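Local coordinates for protein STU0660 (Streptococcus thermophilus, PDB 3ZTH) that probably binds DNA as a large Csn2-type protein of the CRISPR-Cas system and takes part in CRISPR-mediated bacterial immunity, at the interface of chains A and B. Coordinates in Å, arbitrary orientation; residue numbers count along the deposited sequence, not the author numbering. Chains: chain A/B, STU0660.

Contact 1: the interface of chains A and B. Residues chain A 102, 105-106, 108, 110-111, 155, 159; chain B 125, 128-129, 132.
The last turns of the long helix 112-132 of chain B lie in a hydrophobic groove of chain A, formed by helix 97-106, helix 109-130, helix 151-157 and the start of strand 159-165. B:Met129, a selenomethionine, is the plug. Its chain runs out straight and then bends at the selenium (chi3 79°), which turns the methyl CE into the groove. There CE meets CD2 of A:Leu155 at 3.7 Å and CD2 of A:Leu102 at 3.8 Å; A:Val106 CG2 also touches it, but that pair is modelled too close to be reliable. Lower on the same side chain, CG of B:Met129 is crossed at about a right angle by A:Ile111, whose CD1 comes to 3.8 Å. The other branch of A:Ile111, CG2, packs 3.7 Å from CG2 of B:Ile125, and the ring tip CZ of A:Phe159 approaches that same B:Ile125 methyl. At the polar end, the amide of A:Gln108 comes tip to tip with the imidazole of B:His132, the two planes 71° apart. Amide NE2 stands 2.9 Å above the ring plane near its rim, and OE1 lies 3.1 Å from B:His132 NE2, likewise over the face, so a hydrogen bond there is doubtful. A:Gln108 NE2 donates a hydrogen bond to the backbone O of A:Ile105, 2.8 Å away, with the oxygen near the amide plane. Plug and groove probably help to hold the two subunits of the deposited assembly together.

Contact 2: the interface of chains A and B. Residues chain A 132-133; chain B 101, 105, 108, 190.
The loop after helix 109-130 of chain A meets helix 97-106 and helix 177-193 of chain B, together with B:Gln108, which follows the first of these. In this large Csn2 family protein a hydrogen bond to the loop backbone lies between apolar contacts. The phenol hydroxyl OH of B:Tyr101 donates to the backbone O of A:His132 over 2.9 Å, approaching tilted 25° from the carbonyl plane. The carbonyl oxygen also lies in the plane of the tyrosine ring, at its edge. With CG anti to the backbone N (chi1 -177°), the ring is sent out toward chain A, and residues of its own chain keep it there: CB of B:His190 sits 3.3 Å above the centre of one ring face, while CG1 of B:Ile105 covers the rim of the opposite face. The imidazole of B:His190 stands next to the same carbonyl, its CE1 3.5 Å from A:His132 O and 3.9 Å from CA of A:Ile133. A:Ile133 runs past the tyrosine in the opposite direction, CG1 to CE2. On the other flank the side chains of B:Ile105 and A:His132 meet at an oblique angle, and B:Ile105 points its terminal methyl CD1 at the histidine, 3.4 Å from ring carbon CD2 and 3.5 Å from CB.

Contact 3: the interface of chains A and B. Residues chain A 90, 102, 160-163; chain B 135, 142-144.
Strand 140-146 of chain B adds to strand 159-165 of chain A as an antiparallel neighbour, with A:Phe162 opposite B:His143. Backbone bonds join this pair in both directions: N of A:Phe162 to O of B:His143, 2.8 Å, and N of B:His143 to O of A:Phe162, 3.0 Å. A side-chain hydrogen bond comes from the phenol OH of B:Tyr142, donating to the backbone O of A:Met90 over 3.2 Å, within the carbonyl plane. In a CH-pi contact, CB of A:Phe162 rests over the imidazole face of B:His143, 3.9 Å from the ring centre. The histidine CG lies between its backbone N and carbonyl carbon (chi1 68°), which brings the ring alongside the partner strand. Apolar contacts surround B:Tyr142. CB of A:Pro161 touches its CE1 at 3.5 Å, CE2 of A:Phe163 reaches the ring edge in plane at CD1, and the methyl CE of selenomethionine A:Met90 also packs against CD1. Farther along, B:Leu144 meets A:Leu102 tip to tip, CD1 to CD2 at 3.8 Å. The added strand continues a sheet of one subunit into the other, which probably strengthens the association of the two subunits.

Contact 4: the interface of chains A and B. Residues chain A 133-137; chain B 183, 186-187, 190.
Polar contacts centre on the carboxylate of B:Glu186 in helix 177-193, which faces the backbone of A:Asn136 in the short strand 136-137 and of A:Asn134 in the loop before it. N of A:Asn136 donates to OE1 over 3.2 Å, meeting its syn side 29° out of the carboxylate plane. CG of B:Glu186 is anti to its backbone N (chi1 -155°) and the chain is extended beyond it, so the carboxylate reaches the segment. OE2 also nears the backbone O of A:Asn134, and OE1 that of A:Asn136, but both pairs oppose acceptors; a proton on the acid, not seen here, could relieve at most one, so neither is counted as a bond. Within chain A, ND2 of A:Asn136 bonds to O of A:Asn134 at 2.8 Å, from well above the carbonyl plane. Apolar contacts come mainly from A:Leu135, which reaches across the helix. Its CD2 packs 3.6 Å from CB of B:Glu186, while CD1 meets the methyl CE of selenomethionine B:Met187, the two side chains crossing at about a right angle. One turn back, SG of A:Cys137 sits 3.6 Å from CD2 of B:Leu183. Flat groups meet at the far end: the amide of A:Asn134 is perpendicular to the ring of B:His190, and ring carbon CE1 stands 3.4 Å from N of A:Asn134.

Contact 1: the interface of chains A and B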
loop_
_atom_site.group_PDB
_atom_site.type_symbol
_atom_site.label_atom_id
_atom_site.label_comp_id
_atom_site.label_asym_id
_atom_site.label_seq_id
_atom_site.Cartn_x
_atom_site.Cartn_y
_atom_site.Cartn_z
ATOM N N LEU A 102 27.812 9.878 -5.158
ATOM C CA LEU A 102 27.246 11.215 -5.119
ATOM C C LEU A 102 27.192 11.775 -3.700
ATOM O O LEU A 102 27.228 12.988 -3.514
ATOM C CB LEU A 102 25.854 11.218 -5.738
ATOM C CG LEU A 102 25.806 10.920 -7.233
ATOM C CD1 LEU A 102 24.364 10.907 -7.700
ATOM C CD2 LEU A 102 26.603 11.962 -7.998
ATOM N N ILE A 105 30.483 13.488 -3.105
ATOM C CA ILE A 105 30.585 14.706 -3.902
ATOM C C ILE A 105 29.743 15.846 -3.355
ATOM O O ILE A 105 30.217 16.971 -3.236
ATOM C CB ILE A 105 30.165 14.447 -5.371
ATOM C CG1 ILE A 105 31.282 13.701 -6.106
ATOM C CG2 ILE A 105 29.827 15.763 -6.072
ATOM C CD1 ILE A 105 31.029 13.534 -7.585
ATOM N N VAL A 106 28.489 15.550 -3.034
ATOM C CA VAL A 106 27.569 16.549 -2.509
ATOM C C VAL A 106 28.059 17.115 -1.187
ATOM O O VAL A 106 27.784 18.265 -0.850
ATOM C CB VAL A 106 26.168 15.948 -2.309
ATOM C CG1 VAL A 106 25.241 16.975 -1.702
ATOM C CG2 VAL A 106 25.615 15.488 -3.638
ATOM N N GLN A 108 30.240 18.953 0.566
ATOM C CA GLN A 108 31.280 19.971 0.418
ATOM C C GLN A 108 30.797 21.313 0.951
ATOM O O GLN A 108 29.728 21.787 0.570
ATOM C CB GLN A 108 31.671 20.145 -1.048
ATOM C CG GLN A 108 32.290 18.925 -1.683
ATOM C CD GLN A 108 32.867 19.228 -3.048
ATOM O OE1 GLN A 108 33.920 19.862 -3.165
ATOM N NE2 GLN A 108 32.173 18.790 -4.096
ATOM N N ASP A 110 31.125 24.037 0.160
ATOM C CA ASP A 110 30.635 24.843 -0.946
ATOM C C ASP A 110 29.143 24.587 -1.197
ATOM O O ASP A 110 28.343 25.523 -1.241
ATOM C CB ASP A 110 31.481 24.526 -2.189
ATOM C CG ASP A 110 30.681 24.547 -3.474
ATOM O OD1 ASP A 110 30.059 25.587 -3.776
ATOM O OD2 ASP A 110 30.686 23.515 -4.185
ATOM N N ILE A 111 28.774 23.315 -1.339
ATOM C CA ILE A 111 27.385 22.931 -1.593
ATOM C C ILE A 111 26.504 23.077 -0.360
ATOM O O ILE A 111 25.416 23.651 -0.431
ATOM C CB ILE A 111 27.289 21.470 -2.075
ATOM C CG1 ILE A 111 28.099 21.294 -3.360
ATOM C CG2 ILE A 111 25.833 21.092 -2.307
ATOM C CD1 ILE A 111 28.103 19.881 -3.884
ATOM N N LEU A 155 18.852 14.760 -3.883
ATOM C CA LEU A 155 19.407 13.820 -4.841
ATOM C C LEU A 155 18.386 12.751 -5.208
ATOM O O LEU A 155 18.372 12.256 -6.336
ATOM C CB LEU A 155 20.663 13.155 -4.262
ATOM C CG LEU A 155 21.890 14.058 -4.139
ATOM C CD1 LEU A 155 23.033 13.307 -3.493
ATOM C CD2 LEU A 155 22.285 14.538 -5.515
ATOM N N PHE A 159 17.095 15.316 -8.760
ATOM C CA PHE A 159 18.253 15.105 -9.609
ATOM C C PHE A 159 18.179 13.778 -10.335
ATOM O O PHE A 159 17.727 12.769 -9.786
ATOM C CB PHE A 159 19.534 15.168 -8.787
ATOM C CG PHE A 159 19.928 16.558 -8.401
ATOM C CD1 PHE A 159 20.224 17.505 -9.380
ATOM C CD2 PHE A 159 20.009 16.928 -7.061
ATOM C CE1 PHE A 159 20.598 18.799 -9.029
ATOM C CE2 PHE A 159 20.384 18.224 -6.696
ATOM C CZ PHE A 159 20.678 19.159 -7.682
ATOM N N ILE B 125 23.603 24.102 -7.145
ATOM C CA ILE B 125 24.104 22.845 -6.606
ATOM C C ILE B 125 24.414 21.898 -7.757
ATOM O O ILE B 125 25.396 21.161 -7.710
ATOM C CB ILE B 125 23.083 22.193 -5.654
ATOM C CG1 ILE B 125 22.902 23.078 -4.418
ATOM C CG2 ILE B 125 23.560 20.803 -5.247
ATOM C CD1 ILE B 125 21.899 22.553 -3.412
ATOM N N ALA B 128 27.751 23.036 -9.324
ATOM C CA ALA B 128 28.874 22.693 -8.462
ATOM C C ALA B 128 29.161 21.198 -8.459
ATOM O O ALA B 128 30.310 20.776 -8.300
ATOM C CB ALA B 128 28.604 23.166 -7.048
HETATM N N MSE B 129 28.119 20.393 -8.622
HETATM C CA MSE B 129 28.299 18.949 -8.633
HETATM C C MSE B 129 28.870 18.501 -9.958
HETATM O O MSE B 129 29.775 17.670 -9.999
HETATM C CB MSE B 129 26.976 18.238 -8.397
HETATM C CG MSE B 129 26.511 18.254 -6.967
HETATM SE SE MSE B 129 24.878 17.245 -6.815
HETATM C CE MSE B 129 25.635 15.461 -6.806
ATOM N N HIS B 132 32.682 18.876 -9.995
ATOM C CA HIS B 132 33.395 17.854 -9.245
ATOM C C HIS B 132 33.142 16.483 -9.832
ATOM O O HIS B 132 33.953 15.571 -9.668
ATOM C CB HIS B 132 32.991 17.902 -7.778
ATOM C CG HIS B 132 33.532 19.094 -7.056
ATOM N ND1 HIS B 132 34.876 19.250 -6.786
ATOM C CD2 HIS B 132 32.921 20.209 -6.589
ATOM C CE1 HIS B 132 35.070 20.410 -6.183
ATOM N NE2 HIS B 132 33.900 21.012 -6.053
#

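Contact 2: the interface of chains A and B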
loop_
_atom_site.group_PDB
_atom_site.type_symbol
_atom_site.label_atom_id
_atom_site.label_comp_id
_atom_site.label_asym_id
_atom_site.label_seq_id
_atom_site.Cartn_x
_atom_site.Cartn_y
_atom_site.Cartn_z
ATOM N N HIS A 132 -1.162 33.622 6.991
ATOM C CA HIS A 132 -2.475 33.586 6.371
ATOM C C HIS A 132 -3.398 32.554 7.007
ATOM O O HIS A 132 -4.619 32.633 6.868
ATOM C CB HIS A 132 -2.350 33.356 4.864
ATOM C CG HIS A 132 -2.210 34.622 4.078
ATOM N ND1 HIS A 132 -1.105 35.443 4.175
ATOM C CD2 HIS A 132 -3.055 35.232 3.213
ATOM C CE1 HIS A 132 -1.277 36.504 3.405
ATOM N NE2 HIS A 132 -2.452 36.401 2.811
ATOM N N ILE A 133 -2.816 31.590 7.713
ATOM C CA ILE A 133 -3.606 30.574 8.396
ATOM C C ILE A 133 -3.397 30.800 9.888
ATOM O O ILE A 133 -2.791 29.983 10.586
ATOM C CB ILE A 133 -3.149 29.171 8.022
ATOM C CG1 ILE A 133 -3.207 29.008 6.499
ATOM C CG2 ILE A 133 -4.031 28.149 8.720
ATOM C CD1 ILE A 133 -2.548 27.749 5.992
ATOM N N TYR B 101 -8.918 26.321 1.531
ATOM C CA TYR B 101 -8.387 27.633 1.854
ATOM C C TYR B 101 -6.911 27.668 1.481
ATOM O O TYR B 101 -6.391 28.690 1.022
ATOM C CB TYR B 101 -8.547 27.907 3.350
ATOM C CG TYR B 101 -8.080 29.279 3.769
ATOM C CD1 TYR B 101 -8.653 30.429 3.223
ATOM C CD2 TYR B 101 -7.065 29.433 4.709
ATOM C CE1 TYR B 101 -8.227 31.696 3.603
ATOM C CE2 TYR B 101 -6.629 30.698 5.097
ATOM C CZ TYR B 101 -7.214 31.824 4.540
ATOM O OH TYR B 101 -6.788 33.076 4.920
ATOM N N ILE B 105 -4.549 30.311 -1.598
ATOM C CA ILE B 105 -3.522 31.115 -0.943
ATOM C C ILE B 105 -2.095 30.728 -1.308
ATOM O O ILE B 105 -1.251 31.597 -1.531
ATOM C CB ILE B 105 -3.669 31.057 0.598
ATOM C CG1 ILE B 105 -4.717 32.079 1.047
ATOM C CG2 ILE B 105 -2.320 31.299 1.278
ATOM C CD1 ILE B 105 -4.736 32.328 2.536
ATOM N N GLN B 108 0.263 32.613 -4.407
ATOM C CA GLN B 108 0.277 34.068 -4.301
ATOM C C GLN B 108 1.690 34.595 -4.057
ATOM O O GLN B 108 2.279 34.344 -3.006
ATOM C CB GLN B 108 -0.651 34.523 -3.171
ATOM C CG GLN B 108 -2.088 34.045 -3.329
ATOM C CD GLN B 108 -2.987 34.508 -2.201
ATOM O OE1 GLN B 108 -2.617 34.428 -1.029
ATOM N NE2 GLN B 108 -4.180 34.985 -2.547
ATOM N N HIS B 190 -11.913 32.012 7.591
ATOM C CA HIS B 190 -10.954 32.191 6.513
ATOM C C HIS B 190 -11.558 31.761 5.181
ATOM O O HIS B 190 -11.571 32.519 4.205
ATOM C CB HIS B 190 -9.695 31.366 6.777
ATOM C CG HIS B 190 -8.816 31.919 7.855
ATOM N ND1 HIS B 190 -7.677 31.275 8.287
ATOM C CD2 HIS B 190 -8.912 33.050 8.596
ATOM C CE1 HIS B 190 -7.109 31.983 9.247
ATOM N NE2 HIS B 190 -7.838 33.064 9.455
#

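Contact 3: the interface of chains A and B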
loop_
_atom_site.group_PDB
_atom_site.type_symbol
_atom_site.label_atom_id
_atom_site.label_comp_id
_atom_site.label_asym_id
_atom_site.label_seq_id
_atom_site.Cartn_x
_atom_site.Cartn_y
_atom_site.Cartn_z
HETATM N N MSE A 90 24.205 3.428 -11.451
HETATM C CA MSE A 90 24.530 4.837 -11.628
HETATM C C MSE A 90 23.376 5.783 -11.287
HETATM O O MSE A 90 23.481 7.000 -11.445
HETATM C CB MSE A 90 25.048 5.062 -13.048
HETATM C CG MSE A 90 26.386 4.369 -13.258
HETATM SE SE MSE A 90 27.158 4.506 -15.016
HETATM C CE MSE A 90 28.052 6.219 -14.826
ATOM N N LEU A 102 27.812 9.878 -5.158
ATOM C CA LEU A 102 27.246 11.215 -5.119
ATOM C C LEU A 102 27.192 11.775 -3.700
ATOM O O LEU A 102 27.228 12.988 -3.514
ATOM C CB LEU A 102 25.854 11.218 -5.738
ATOM C CG LEU A 102 25.806 10.920 -7.233
ATOM C CD1 LEU A 102 24.364 10.907 -7.700
ATOM C CD2 LEU A 102 26.603 11.962 -7.998
ATOM N N SER A 160 18.618 13.795 -11.585
ATOM C CA SER A 160 18.639 12.604 -12.416
ATOM C C SER A 160 19.871 12.613 -13.309
ATOM O O SER A 160 20.343 13.674 -13.737
ATOM C CB SER A 160 17.377 12.526 -13.278
ATOM O OG SER A 160 16.268 12.120 -12.500
ATOM N N PRO A 161 20.418 11.425 -13.591
ATOM C CA PRO A 161 21.601 11.334 -14.442
ATOM C C PRO A 161 21.248 11.434 -15.923
ATOM O O PRO A 161 20.173 11.015 -16.352
ATOM C CB PRO A 161 22.181 9.977 -14.067
ATOM C CG PRO A 161 20.952 9.169 -13.780
ATOM C CD PRO A 161 20.099 10.122 -12.980
ATOM N N PHE A 162 22.156 12.015 -16.694
ATOM C CA PHE A 162 21.982 12.161 -18.132
ATOM C C PHE A 162 23.324 11.921 -18.794
ATOM O O PHE A 162 24.376 12.119 -18.188
ATOM C CB PHE A 162 21.491 13.566 -18.500
ATOM C CG PHE A 162 20.019 13.782 -18.277
ATOM C CD1 PHE A 162 19.529 14.112 -17.015
ATOM C CD2 PHE A 162 19.123 13.672 -19.342
ATOM C CE1 PHE A 162 18.173 14.336 -16.814
ATOM C CE2 PHE A 162 17.764 13.894 -19.159
ATOM C CZ PHE A 162 17.284 14.229 -17.890
ATOM N N PHE A 163 23.292 11.489 -20.042
ATOM C CA PHE A 163 24.523 11.236 -20.773
ATOM C C PHE A 163 24.477 12.110 -22.007
ATOM O O PHE A 163 23.463 12.168 -22.706
ATOM C CB PHE A 163 24.610 9.756 -21.143
ATOM C CG PHE A 163 24.543 8.844 -19.954
ATOM C CD1 PHE A 163 23.316 8.495 -19.405
ATOM C CD2 PHE A 163 25.706 8.384 -19.347
ATOM C CE1 PHE A 163 23.248 7.703 -18.267
ATOM C CE2 PHE A 163 25.655 7.588 -18.206
ATOM C CZ PHE A 163 24.423 7.248 -17.664
ATOM N N LEU B 135 33.190 12.292 -15.050
ATOM C CA LEU B 135 33.016 11.008 -15.703
ATOM C C LEU B 135 32.810 11.182 -17.200
ATOM O O LEU B 135 31.682 11.336 -17.669
ATOM C CB LEU B 135 31.830 10.266 -15.083
ATOM C CG LEU B 135 31.988 9.964 -13.592
ATOM C CD1 LEU B 135 30.858 9.063 -13.131
ATOM C CD2 LEU B 135 33.332 9.299 -13.338
ATOM N N TYR B 142 28.891 12.153 -18.257
ATOM C CA TYR B 142 27.847 11.833 -17.290
ATOM C C TYR B 142 27.609 13.083 -16.465
ATOM O O TYR B 142 28.551 13.653 -15.922
ATOM C CB TYR B 142 28.316 10.713 -16.367
ATOM C CG TYR B 142 27.438 10.476 -15.151
ATOM C CD1 TYR B 142 26.372 9.577 -15.198
ATOM C CD2 TYR B 142 27.712 11.106 -13.937
ATOM C CE1 TYR B 142 25.612 9.305 -14.062
ATOM C CE2 TYR B 142 26.958 10.846 -12.803
ATOM C CZ TYR B 142 25.912 9.942 -12.869
ATOM O OH TYR B 142 25.182 9.650 -11.735
ATOM N N HIS B 143 26.364 13.524 -16.377
ATOM C CA HIS B 143 26.067 14.709 -15.583
ATOM C C HIS B 143 24.667 14.643 -15.000
ATOM O O HIS B 143 23.809 13.904 -15.489
ATOM C CB HIS B 143 26.217 15.986 -16.416
ATOM C CG HIS B 143 25.183 16.136 -17.485
ATOM N ND1 HIS B 143 25.224 15.426 -18.665
ATOM C CD2 HIS B 143 24.072 16.907 -17.547
ATOM C CE1 HIS B 143 24.184 15.756 -19.410
ATOM N NE2 HIS B 143 23.469 16.653 -18.755
ATOM N N LEU B 144 24.448 15.421 -13.948
ATOM C CA LEU B 144 23.159 15.455 -13.282
ATOM C C LEU B 144 22.365 16.684 -13.681
ATOM O O LEU B 144 22.907 17.780 -13.798
ATOM C CB LEU B 144 23.354 15.440 -11.766
ATOM C CG LEU B 144 23.947 14.157 -11.175
ATOM C CD1 LEU B 144 24.258 14.365 -9.708
ATOM C CD2 LEU B 144 22.961 13.015 -11.346
#

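Contact 4: the interface of chains A and B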
loop_
_atom_site.group_PDB
_atom_site.type_symbol
_atom_site.label_atom_id
_atom_site.label_comp_id
_atom_site.label_asym_id
_atom_site.label_seq_id
_atom_site.Cartn_x
_atom_site.Cartn_y
_atom_site.Cartn_z
ATOM N N ILE A 133 -2.816 31.590 7.713
ATOM C CA ILE A 133 -3.606 30.574 8.396
ATOM C C ILE A 133 -3.397 30.800 9.888
ATOM O O ILE A 133 -2.791 29.983 10.586
ATOM C CB ILE A 133 -3.149 29.171 8.022
ATOM C CG1 ILE A 133 -3.207 29.008 6.499
ATOM C CG2 ILE A 133 -4.031 28.149 8.720
ATOM C CD1 ILE A 133 -2.548 27.749 5.992
ATOM N N ASN A 134 -3.917 31.933 10.355
ATOM C CA ASN A 134 -3.796 32.369 11.742
ATOM C C ASN A 134 -4.588 31.561 12.750
ATOM O O ASN A 134 -5.123 32.142 13.698
ATOM C CB ASN A 134 -4.241 33.827 11.870
ATOM C CG ASN A 134 -3.728 34.690 10.747
ATOM O OD1 ASN A 134 -2.519 34.768 10.517
ATOM N ND2 ASN A 134 -4.643 35.349 10.036
ATOM N N LEU A 135 -4.672 30.245 12.587
ATOM C CA LEU A 135 -5.440 29.476 13.556
ATOM C C LEU A 135 -4.823 29.545 14.943
ATOM O O LEU A 135 -3.920 28.787 15.286
ATOM C CB LEU A 135 -5.608 28.028 13.095
ATOM C CG LEU A 135 -6.515 27.892 11.867
ATOM C CD1 LEU A 135 -7.015 26.465 11.775
ATOM C CD2 LEU A 135 -7.705 28.837 11.971
ATOM N N ASN A 136 -5.335 30.487 15.730
ATOM C CA ASN A 136 -4.884 30.734 17.093
ATOM C C ASN A 136 -6.101 30.950 17.979
ATOM O O ASN A 136 -6.942 31.798 17.680
ATOM C CB ASN A 136 -4.010 31.995 17.140
ATOM C CG ASN A 136 -2.707 31.840 16.371
ATOM O OD1 ASN A 136 -1.735 31.283 16.881
ATOM N ND2 ASN A 136 -2.687 32.328 15.133
ATOM N N CYS A 137 -6.195 30.183 19.061
ATOM C CA CYS A 137 -7.301 30.306 20.011
ATOM C C CYS A 137 -6.775 30.080 21.416
ATOM O O CYS A 137 -6.592 28.943 21.845
ATOM C CB CYS A 137 -8.405 29.292 19.703
ATOM S SG CYS A 137 -9.305 29.637 18.164
ATOM N N LEU B 183 -11.202 27.026 16.932
ATOM C CA LEU B 183 -10.279 26.813 15.815
ATOM C C LEU B 183 -11.083 26.497 14.561
ATOM O O LEU B 183 -10.846 27.069 13.495
ATOM C CB LEU B 183 -9.319 25.658 16.114
ATOM C CG LEU B 183 -8.300 25.949 17.217
ATOM C CD1 LEU B 183 -7.548 24.695 17.600
ATOM C CD2 LEU B 183 -7.346 27.017 16.721
ATOM N N GLU B 186 -12.594 29.613 13.165
ATOM C CA GLU B 186 -11.673 30.563 12.577
ATOM C C GLU B 186 -11.330 30.030 11.193
ATOM O O GLU B 186 -11.241 30.785 10.221
ATOM C CB GLU B 186 -10.408 30.709 13.420
ATOM C CG GLU B 186 -9.737 32.060 13.200
ATOM C CD GLU B 186 -8.358 32.168 13.830
ATOM O OE1 GLU B 186 -8.194 31.730 14.996
ATOM O OE2 GLU B 186 -7.448 32.707 13.157
HETATM N N MSE B 187 -11.152 28.718 11.106
HETATM C CA MSE B 187 -10.851 28.084 9.834
HETATM C C MSE B 187 -11.983 28.448 8.873
HETATM O O MSE B 187 -11.761 28.961 7.774
HETATM C CB MSE B 187 -10.777 26.564 10.021
HETATM C CG MSE B 187 -10.466 25.771 8.754
HETATM SE SE MSE B 187 -8.766 26.243 7.922
HETATM C CE MSE B 187 -7.607 25.069 8.944
ATOM N N HIS B 190 -11.913 32.012 7.591
ATOM C CA HIS B 190 -10.954 32.191 6.513
ATOM C C HIS B 190 -11.558 31.761 5.181
ATOM O O HIS B 190 -11.571 32.519 4.205
ATOM C CB HIS B 190 -9.695 31.366 6.777
ATOM C CG HIS B 190 -8.816 31.919 7.855
ATOM N ND1 HIS B 190 -7.677 31.275 8.287
ATOM C CD2 HIS B 190 -8.912 33.050 8.596
ATOM C CE1 HIS B 190 -7.109 31.983 9.247
ATOM N NE2 HIS B 190 -7.838 33.064 9.455
#

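Two clusters join chains A and B in this assembly, at opposite ends of the central helical region. Contact 1 and contact 3 are about 12 Å apart between C-alpha centres and share A:Leu102; contact 2 and contact 4 are about 10 Å apart and share A:Ile133 and B:His190. From one cluster to the other the centres lie 36 to 46 Å apart, bridged by the long helices of both chains. The two-fold symmetry gives each contact a twin, and contact 2 again uses His132, Ile105 and Gln108, with the chains exchanged. Each subunit thus probably grips its partner at both ends; the deposited assembly holds four copies.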